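Local atomic coordinates of D,D-dipeptidase/D,D-carboxypeptidase (Enterococcus faecalis, PDB entry 4MUQ), a protein that acts as a zinc-dependent D,D-peptidase of vancomycin resistance, probably cleaving D-Ala-D-Ala and related D-Ala-terminated cell-wall precursors. Residues 42-47 against 69-74; 54-58 against 142-148; 96-100 against 161-167. Residue numbers count along the deposited sequence, not the author numbering.

Interaction 1: 42-47 against 69-74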
# COMPACT_ATOMS: atom_id res chain seq x y z
N PHE A 42 -14.79 12.92 7.89
CA PHE A 42 -14.55 11.66 8.59
C PHE A 42 -13.34 11.76 9.52
O PHE A 42 -12.28 11.16 9.26
CB PHE A 42 -14.37 10.52 7.57
CG PHE A 42 -15.56 10.34 6.69
CD1 PHE A 42 -16.63 9.57 7.12
CD2 PHE A 42 -15.63 10.97 5.46
CE1 PHE A 42 -17.75 9.41 6.32
CE2 PHE A 42 -16.75 10.82 4.65
CZ PHE A 42 -17.81 10.04 5.09
N PRO A 43 -13.48 12.53 10.61
CA PRO A 43 -12.33 12.84 11.47
C PRO A 43 -11.69 11.63 12.13
O PRO A 43 -10.53 11.70 12.54
CB PRO A 43 -12.92 13.75 12.55
CG PRO A 43 -14.40 13.45 12.54
CD PRO A 43 -14.71 13.19 11.10
N ASN A 44 -12.42 10.52 12.24
CA ASN A 44 -11.90 9.39 12.98
C ASN A 44 -11.24 8.35 12.09
O ASN A 44 -10.76 7.32 12.56
CB ASN A 44 -12.99 8.79 13.87
CG ASN A 44 -13.51 9.78 14.90
OD1 ASN A 44 -12.75 10.33 15.70
ND2 ASN A 44 -14.82 10.05 14.87
N ILE A 45 -11.20 8.63 10.79
CA ILE A 45 -10.49 7.76 9.87
C ILE A 45 -9.16 8.40 9.51
O ILE A 45 -9.10 9.36 8.76
CB ILE A 45 -11.31 7.48 8.62
CG1 ILE A 45 -12.64 6.84 9.05
CG2 ILE A 45 -10.53 6.58 7.65
CD1 ILE A 45 -13.24 5.94 8.03
N LEU A 46 -8.08 7.86 10.07
CA LEU A 46 -6.75 8.43 9.86
C LEU A 46 -5.99 7.69 8.79
O LEU A 46 -6.24 6.51 8.54
CB LEU A 46 -5.94 8.36 11.16
CG LEU A 46 -6.62 8.87 12.43
CD1 LEU A 46 -5.68 8.70 13.61
CD2 LEU A 46 -7.03 10.33 12.26
N MET A 47 -5.09 8.41 8.11
CA MET A 47 -4.17 7.83 7.13
C MET A 47 -2.86 8.57 7.23
O MET A 47 -2.81 9.68 7.77
CB MET A 47 -4.70 8.00 5.70
CG MET A 47 -5.97 7.24 5.38
SD MET A 47 -5.77 5.47 5.43
CE MET A 47 -4.80 5.19 3.94
N VAL A 69 -17.31 6.87 0.51
CA VAL A 69 -16.91 7.18 1.87
C VAL A 69 -15.78 6.27 2.35
O VAL A 69 -15.72 5.08 2.00
CB VAL A 69 -18.10 7.10 2.84
CG1 VAL A 69 -19.16 8.13 2.46
CG2 VAL A 69 -18.68 5.71 2.85
N PRO A 70 -14.87 6.84 3.14
CA PRO A 70 -13.85 6.01 3.78
C PRO A 70 -14.51 5.27 4.93
O PRO A 70 -15.26 5.87 5.71
CB PRO A 70 -12.83 7.03 4.27
CG PRO A 70 -13.61 8.28 4.51
CD PRO A 70 -14.71 8.27 3.47
N VAL A 71 -14.28 3.97 4.99
CA VAL A 71 -14.90 3.11 5.98
C VAL A 71 -13.90 2.75 7.08
O VAL A 71 -14.25 2.70 8.25
CB VAL A 71 -15.46 1.81 5.32
CG1 VAL A 71 -15.94 0.82 6.38
CG2 VAL A 71 -16.58 2.14 4.35
N SER A 72 -12.65 2.51 6.69
CA SER A 72 -11.62 2.16 7.65
C SER A 72 -10.27 2.52 7.08
O SER A 72 -9.96 2.14 5.95
CB SER A 72 -11.65 0.65 7.95
OG SER A 72 -10.76 0.34 9.00
N GLY A 73 -9.48 3.25 7.85
CA GLY A 73 -8.12 3.61 7.46
C GLY A 73 -7.11 3.01 8.40
O GLY A 73 -6.99 1.78 8.49
N TYR A 74 -6.35 3.85 9.09
CA TYR A 74 -5.42 3.34 10.10
C TYR A 74 -6.18 2.59 11.18
O TYR A 74 -7.20 3.07 11.67
CB TYR A 74 -4.63 4.48 10.73
CG TYR A 74 -3.76 3.99 11.86
CD1 TYR A 74 -2.57 3.31 11.59
CD2 TYR A 74 -4.14 4.15 13.18
CE1 TYR A 74 -1.77 2.83 12.61
CE2 TYR A 74 -3.33 3.66 14.23
CZ TYR A 74 -2.17 3.00 13.91
OH TYR A 74 -1.36 2.51 14.91
O HOH W 1 -8.12 5.57 11.79

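Interaction 2: 54-58 against 142-148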
# COMPACT_ATOMS: atom_id res chain seq x y z
N VAL A 54 -3.15 12.08 -1.46
CA VAL A 54 -3.35 11.40 -2.73
C VAL A 54 -4.81 10.99 -2.91
O VAL A 54 -5.38 11.13 -4.00
CB VAL A 54 -2.41 10.18 -2.84
CG1 VAL A 54 -2.85 9.26 -3.96
CG2 VAL A 54 -0.97 10.64 -3.06
N LEU A 55 -5.42 10.51 -1.83
CA LEU A 55 -6.82 10.11 -1.87
C LEU A 55 -7.67 11.29 -2.30
O LEU A 55 -8.54 11.16 -3.16
CB LEU A 55 -7.27 9.60 -0.50
CG LEU A 55 -8.54 8.76 -0.50
CD1 LEU A 55 -8.31 7.47 -1.29
CD2 LEU A 55 -8.98 8.47 0.93
N GLN A 56 -7.42 12.47 -1.72
CA GLN A 56 -8.15 13.66 -2.11
C GLN A 56 -7.97 13.98 -3.59
O GLN A 56 -8.93 14.36 -4.27
CB GLN A 56 -7.76 14.87 -1.25
CG GLN A 56 -8.23 14.78 0.19
CD GLN A 56 -9.75 14.75 0.31
OE1 GLN A 56 -10.46 15.33 -0.51
NE2 GLN A 56 -10.25 14.06 1.33
N LEU A 57 -6.75 13.83 -4.11
CA LEU A 57 -6.51 14.05 -5.53
C LEU A 57 -7.35 13.12 -6.41
O LEU A 57 -7.89 13.54 -7.43
CB LEU A 57 -5.02 13.89 -5.86
CG LEU A 57 -4.04 14.94 -5.33
CD1 LEU A 57 -2.61 14.54 -5.66
CD2 LEU A 57 -4.35 16.31 -5.90
N ILE A 58 -7.46 11.85 -6.02
CA ILE A 58 -8.25 10.92 -6.82
C ILE A 58 -9.73 11.28 -6.78
O ILE A 58 -10.40 11.27 -7.81
CB ILE A 58 -8.06 9.45 -6.37
CG1 ILE A 58 -6.58 9.05 -6.42
CG2 ILE A 58 -8.83 8.53 -7.28
CD1 ILE A 58 -6.28 7.74 -5.71
N ALA A 142 -8.70 4.70 -11.78
CA ALA A 142 -7.79 5.84 -11.64
C ALA A 142 -6.67 5.60 -10.63
O ALA A 142 -5.57 6.15 -10.74
CB ALA A 142 -8.55 7.08 -11.27
N ALA A 143 -6.95 4.77 -9.63
CA ALA A 143 -6.06 4.58 -8.50
C ALA A 143 -4.58 4.32 -8.84
O ALA A 143 -3.69 4.95 -8.24
CB ALA A 143 -6.61 3.49 -7.57
N PRO A 144 -4.29 3.42 -9.81
CA PRO A 144 -2.87 3.12 -10.06
C PRO A 144 -2.09 4.29 -10.66
O PRO A 144 -0.85 4.30 -10.56
CB PRO A 144 -2.93 1.93 -11.02
CG PRO A 144 -4.27 1.29 -10.74
CD PRO A 144 -5.18 2.46 -10.51
N ASP A 145 -2.78 5.25 -11.26
CA ASP A 145 -2.12 6.45 -11.75
C ASP A 145 -1.64 7.36 -10.61
O ASP A 145 -0.86 8.28 -10.84
CB ASP A 145 -3.05 7.23 -12.69
CG ASP A 145 -3.28 6.52 -14.01
OD1 ASP A 145 -2.39 5.77 -14.46
OD2 ASP A 145 -4.36 6.72 -14.60
N TYR A 146 -2.12 7.10 -9.39
CA TYR A 146 -1.84 7.98 -8.26
C TYR A 146 -1.10 7.30 -7.12
O TYR A 146 -0.75 7.95 -6.13
CB TYR A 146 -3.13 8.61 -7.73
CG TYR A 146 -3.73 9.63 -8.67
CD1 TYR A 146 -3.47 10.98 -8.51
CD2 TYR A 146 -4.54 9.23 -9.73
CE1 TYR A 146 -4.00 11.92 -9.37
CE2 TYR A 146 -5.07 10.16 -10.61
CZ TYR A 146 -4.80 11.50 -10.42
OH TYR A 146 -5.34 12.43 -11.29
N GLY A 147 -0.85 6.00 -7.23
CA GLY A 147 -0.10 5.32 -6.19
C GLY A 147 -0.85 4.23 -5.44
O GLY A 147 -0.27 3.58 -4.57
N PHE A 148 -2.12 4.03 -5.77
CA PHE A 148 -2.94 3.02 -5.09
C PHE A 148 -3.16 1.77 -5.93
O PHE A 148 -3.19 1.83 -7.17
CB PHE A 148 -4.32 3.60 -4.72
CG PHE A 148 -4.37 4.32 -3.39
CD1 PHE A 148 -4.53 3.60 -2.21
CD2 PHE A 148 -4.30 5.70 -3.32
CE1 PHE A 148 -4.62 4.24 -0.99
CE2 PHE A 148 -4.39 6.36 -2.10
CZ PHE A 148 -4.55 5.62 -0.94

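Interaction 3: 96-100 against 161-167. With LY0 ((2R)-3-[(R)-[(1R)-1-aminoethyl](hydroxy)phosphoryl]-2-methylpropanoic acid), chain C; 2D8 ((2R)-3-[(R)-[(1S)-1-aminoethyl](hydroxy)phosphoryl]-2-methylpropanoic acid), chain D; PE3 (3,6,9,12,15,18,21,24,27,30,33,36,39-tridecaoxahentetracontane-1,41-diol), chain H; EDO (1,2-ethanediol), chain E.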
# COMPACT_ATOMS: atom_id res chain seq x y z
N THR A 96 -13.32 -15.63 9.10
CA THR A 96 -12.36 -14.70 9.69
C THR A 96 -10.96 -14.87 9.10
O THR A 96 -10.31 -13.88 8.77
CB THR A 96 -12.33 -14.88 11.19
OG1 THR A 96 -13.65 -14.68 11.70
CG2 THR A 96 -11.38 -13.88 11.84
N ARG A 97 -10.52 -16.10 8.94
CA ARG A 97 -9.20 -16.35 8.36
C ARG A 97 -9.08 -15.80 6.94
O ARG A 97 -8.00 -15.38 6.53
CB ARG A 97 -8.87 -17.83 8.37
CG ARG A 97 -8.36 -18.36 9.69
CD ARG A 97 -8.10 -19.86 9.61
NE ARG A 97 -7.14 -20.22 8.58
CZ ARG A 97 -7.45 -20.64 7.35
NH1 ARG A 97 -8.73 -20.76 6.99
NH2 ARG A 97 -6.50 -20.95 6.49
N LYS A 98 -10.19 -15.79 6.21
CA LYS A 98 -10.21 -15.34 4.82
C LYS A 98 -10.41 -13.84 4.64
O LYS A 98 -10.00 -13.27 3.62
CB LYS A 98 -11.30 -16.10 4.04
CG LYS A 98 -11.01 -17.59 3.88
CD LYS A 98 -12.13 -18.30 3.12
CE LYS A 98 -11.75 -19.74 2.78
NZ LYS A 98 -10.74 -19.76 1.69
N TYR A 99 -11.04 -13.19 5.60
CA TYR A 99 -11.42 -11.79 5.46
C TYR A 99 -10.88 -10.83 6.52
O TYR A 99 -11.21 -9.63 6.50
CB TYR A 99 -12.95 -11.66 5.41
CG TYR A 99 -13.55 -12.18 4.13
CD1 TYR A 99 -13.60 -11.37 2.99
CD2 TYR A 99 -14.07 -13.46 4.04
CE1 TYR A 99 -14.16 -11.84 1.80
CE2 TYR A 99 -14.62 -13.94 2.84
CZ TYR A 99 -14.65 -13.13 1.73
OH TYR A 99 -15.20 -13.61 0.57
N VAL A 100 -10.11 -11.33 7.48
CA VAL A 100 -9.54 -10.45 8.48
C VAL A 100 -8.07 -10.83 8.68
O VAL A 100 -7.77 -11.98 9.02
CB VAL A 100 -10.27 -10.52 9.84
CG1 VAL A 100 -9.71 -9.45 10.75
CG2 VAL A 100 -11.79 -10.35 9.67
N GLY A 161 -3.30 -14.94 0.46
CA GLY A 161 -3.89 -15.55 1.63
C GLY A 161 -5.17 -14.90 2.12
O GLY A 161 -5.63 -15.22 3.21
N ILE A 162 -5.75 -14.00 1.32
CA ILE A 162 -6.96 -13.27 1.70
C ILE A 162 -7.93 -13.38 0.55
O ILE A 162 -7.53 -13.32 -0.62
CB ILE A 162 -6.61 -11.78 2.00
CG1 ILE A 162 -5.69 -11.68 3.25
CG2 ILE A 162 -7.86 -10.92 2.17
CD1 ILE A 162 -6.33 -12.14 4.55
N SER A 163 -9.22 -13.55 0.84
CA SER A 163 -10.22 -13.63 -0.21
C SER A 163 -10.34 -12.31 -0.97
O SER A 163 -9.95 -11.25 -0.49
CB SER A 163 -11.56 -14.01 0.39
OG SER A 163 -11.55 -15.37 0.78
N HIS A 164 -10.89 -12.40 -2.18
CA HIS A 164 -11.25 -11.25 -3.00
C HIS A 164 -11.94 -10.16 -2.15
O HIS A 164 -12.97 -10.43 -1.53
CB HIS A 164 -12.22 -11.77 -4.06
CG HIS A 164 -12.76 -10.72 -4.99
ND1 HIS A 164 -13.93 -10.91 -5.68
CD2 HIS A 164 -12.29 -9.50 -5.35
CE1 HIS A 164 -14.18 -9.85 -6.43
NE2 HIS A 164 -13.19 -8.99 -6.27
N GLU A 165 -11.38 -8.95 -2.17
CA GLU A 165 -12.00 -7.80 -1.49
C GLU A 165 -12.11 -6.62 -2.45
O GLU A 165 -11.13 -5.97 -2.75
CB GLU A 165 -11.22 -7.41 -0.24
CG GLU A 165 -11.16 -8.51 0.81
CD GLU A 165 -10.75 -7.99 2.16
OE1 GLU A 165 -10.09 -6.92 2.18
OE2 GLU A 165 -11.12 -8.63 3.15
N PRO A 166 -13.31 -6.35 -2.95
CA PRO A 166 -13.48 -5.20 -3.85
C PRO A 166 -13.09 -3.85 -3.24
O PRO A 166 -12.76 -2.92 -3.99
CB PRO A 166 -14.97 -5.24 -4.16
CG PRO A 166 -15.32 -6.72 -4.12
CD PRO A 166 -14.48 -7.24 -2.96
N TRP A 167 -13.09 -3.76 -1.91
CA TRP A 167 -13.10 -2.46 -1.21
C TRP A 167 -11.77 -1.99 -0.64
O TRP A 167 -11.69 -0.84 -0.21
CB TRP A 167 -14.09 -2.52 -0.04
CG TRP A 167 -13.73 -3.62 0.92
CD1 TRP A 167 -12.79 -3.58 1.92
CD2 TRP A 167 -14.29 -4.94 0.96
NE1 TRP A 167 -12.73 -4.79 2.57
CE2 TRP A 167 -13.65 -5.64 2.01
CE3 TRP A 167 -15.27 -5.60 0.21
CZ2 TRP A 167 -13.95 -6.97 2.32
CZ3 TRP A 167 -15.57 -6.93 0.52
CH2 TRP A 167 -14.90 -7.60 1.56
P LY0 C . -10.17 -5.69 5.69
C1 LY0 C . -11.49 -6.38 7.85
N1 LY0 C . -12.46 -7.05 5.83
C2 LY0 C . -11.81 -5.95 6.44
C4 LY0 C . -9.20 -7.22 5.74
C5 LY0 C . -7.72 -7.01 5.69
C6 LY0 C . -7.19 -6.63 7.06
C7 LY0 C . -7.07 -8.28 5.16
O31 LY0 C . -9.42 -4.62 6.51
O32 LY0 C . -10.34 -5.09 4.25
O61 LY0 C . -6.23 -5.88 7.10
O62 LY0 C . -7.72 -7.10 8.06
C4 2D8 D . -9.19 -7.22 5.74
C5 2D8 D . -7.71 -7.01 5.69
C6 2D8 D . -7.19 -6.63 7.06
C7 2D8 D . -7.07 -8.28 5.16
N1 2D8 D . -12.65 -4.95 6.22
P 2D8 D . -10.17 -5.69 5.68
C1 2D8 D . -11.52 -6.38 7.84
C2 2D8 D . -11.81 -6.06 6.38
O31 2D8 D . -9.43 -4.63 6.53
O32 2D8 D . -10.34 -5.09 4.25
O61 2D8 D . -6.23 -5.88 7.10
O62 2D8 D . -7.72 -7.10 8.06
O43 PE3 H . 2.76 -19.24 1.74
C42 PE3 H . 1.94 -18.10 1.46
C41 PE3 H . 0.45 -18.37 1.72
O40 PE3 H . -0.25 -17.13 1.42
C39 PE3 H . 0.39 -16.22 2.32
C38 PE3 H . 0.04 -14.78 2.34
O37 PE3 H . 0.94 -14.32 3.35
C1 EDO E . -7.15 -17.82 0.70
O1 EDO E . -7.39 -18.58 1.89
C2 EDO E . -8.18 -16.70 0.61
O2 EDO E . -9.49 -17.18 0.25
O HOH W 2 -6.76 -17.13 4.75
O HOH W 3 -15.21 -11.90 -1.49

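Interaction 1: 42-47 against 69-74
V69 opens this segment by setting its CG1 3.5 Å from CZ of F42, a purely apolar touch. P70 follows with its ring packed over one face of the F42 phenyl group: its CD lies 3.7 Å from the ring centroid, a CH-pi contact suited to proline, whose CD hydrogens are polarised by the neighbouring ring nitrogen. The same proline receives I45, whose CD1 comes 3.9 Å from CB of P70 and 3.1 Å from its O. A type I turn, closed by I45 N to F42 O (3.1 Å), brings both side chains to one strand. V71 and S72 point away and form a classic bulge opposite D115; S72 OG turns to R75. G73 suits its place because a CB here would collide with L46 O, I45 CG2 and M47 SD; the sulphur packs 3.6 Å from G73 CA. Y74 then donates N to L46 O (2.7 Å, nearly linear), while a water joins Y74 O, L46 N and N44 O. With axes 87° apart, strands 45-47 and 69-72 cross almost at right angles: a two-stranded sheet packs on the edge strand of the central antiparallel sheet, part of the Hedgehog/DD-peptidase fold, beside zinc ligands D115 and H108.

Interaction 2: 54-58 against 142-148
I58 lies against the Y146 ring, its CG1 3.7 Å from CG of the tyrosine, while its CD1 reaches 3.7 Å from CD2 of F148 and fills the space between the two aromatic residues. This is helix-against-loop packing within the alpha+beta Hedgehog/DD-peptidase fold: helix 49-62 meets the connection from helix 134-142 to strand 148-150, an outer strand of the central sheet. A long, branched isoleucine suits the gap because it can touch both rings and also approach the alanines, with CG2 4.3 Å from A142 CB and CD1 4.2 Å from A143 CA. The small alanines let the backbone of the connection come near the helix. One turn earlier along the helix, V54 offers CG1 to the edge of the F148 ring, 3.8 Å from CE2, and L55 CD1 lies 4.2 Å from the same CE2. The connection holds its own shape: A143 O accepts Y146 N (2.9 Å) and F148 N (3.1 Å). G147 has a phi of 116°, where a side chain would jam against the preceding carbonyl. F148 also meets Y171 edge-to-face on strand 168-171. No hydrogen bond joins the two segments; even the closest approach, V54 CG1 to Y146 O at 3.3 Å, is a van der Waals contact.

Interaction 3: 96-100 against 161-167
The substrate-analogue pocket beside the zinc is partly built here, with Y99, V100, I162, E165 and W167 all lining it. The phosphinate is modelled as two stereoisomers, LY0 and 2D8. In both, O32 accepts a hydrogen bond from W167 NE1 (2.9 Å), a job for which the indole N-H is well suited, and lies 2.8 Å from E165 OE1. E165 OE2 accepts a weak hydrogen bond from LY0 N1 (3.4 Å). I162 adds an apolar wall, its CD1 4.0 Å from C7 of either isomer.

Between the segments, S163 N donates to K98 O (2.9 Å, 166°), tying the loop to the end of a helix, where such carbonyls lack a partner in the next turn. The Y99 ring carries S163 CB over one face, 3.8 Å from its centroid in a CH-pi contact, and its CD1 meets W167 CH2 at 4.2 Å. Serine is small enough to sit over that ring. Water bridges Y99 OH and H164 O at 2.7 Å each, and another water links R97 O (2.8 Å) with G161 O (2.7 Å). At G161 the positive phi is easily accepted without a side chain.

Segment 96-100 thus ends helix 93-99, with V100 packed on helix 77-91, while 161-167 runs from helix 157-160 into strand 168-171 of the central sheet.

In the fold
The three contacts lie around the antiparallel sheet of strands 68-72, 113-118, 168-171 and 148-150 without touching one another. Interactions 1 and 2 have centres about 16 Å apart and are joined along the chain: helix 49-62 follows strand 45-48 and leads to strand 68-72, and I114 of strand 113-118 meets side chains of both. Interaction 3 lies on the ligand side, its centre about 19 Å from that of interaction 1 and about 22 Å from that of interaction 2. The W167 side chain is about 4 Å from the zinc and that of F148 about 10 Å, whereas the S72 side chain is about 4 Å from those of the zinc ligands D115 and H108.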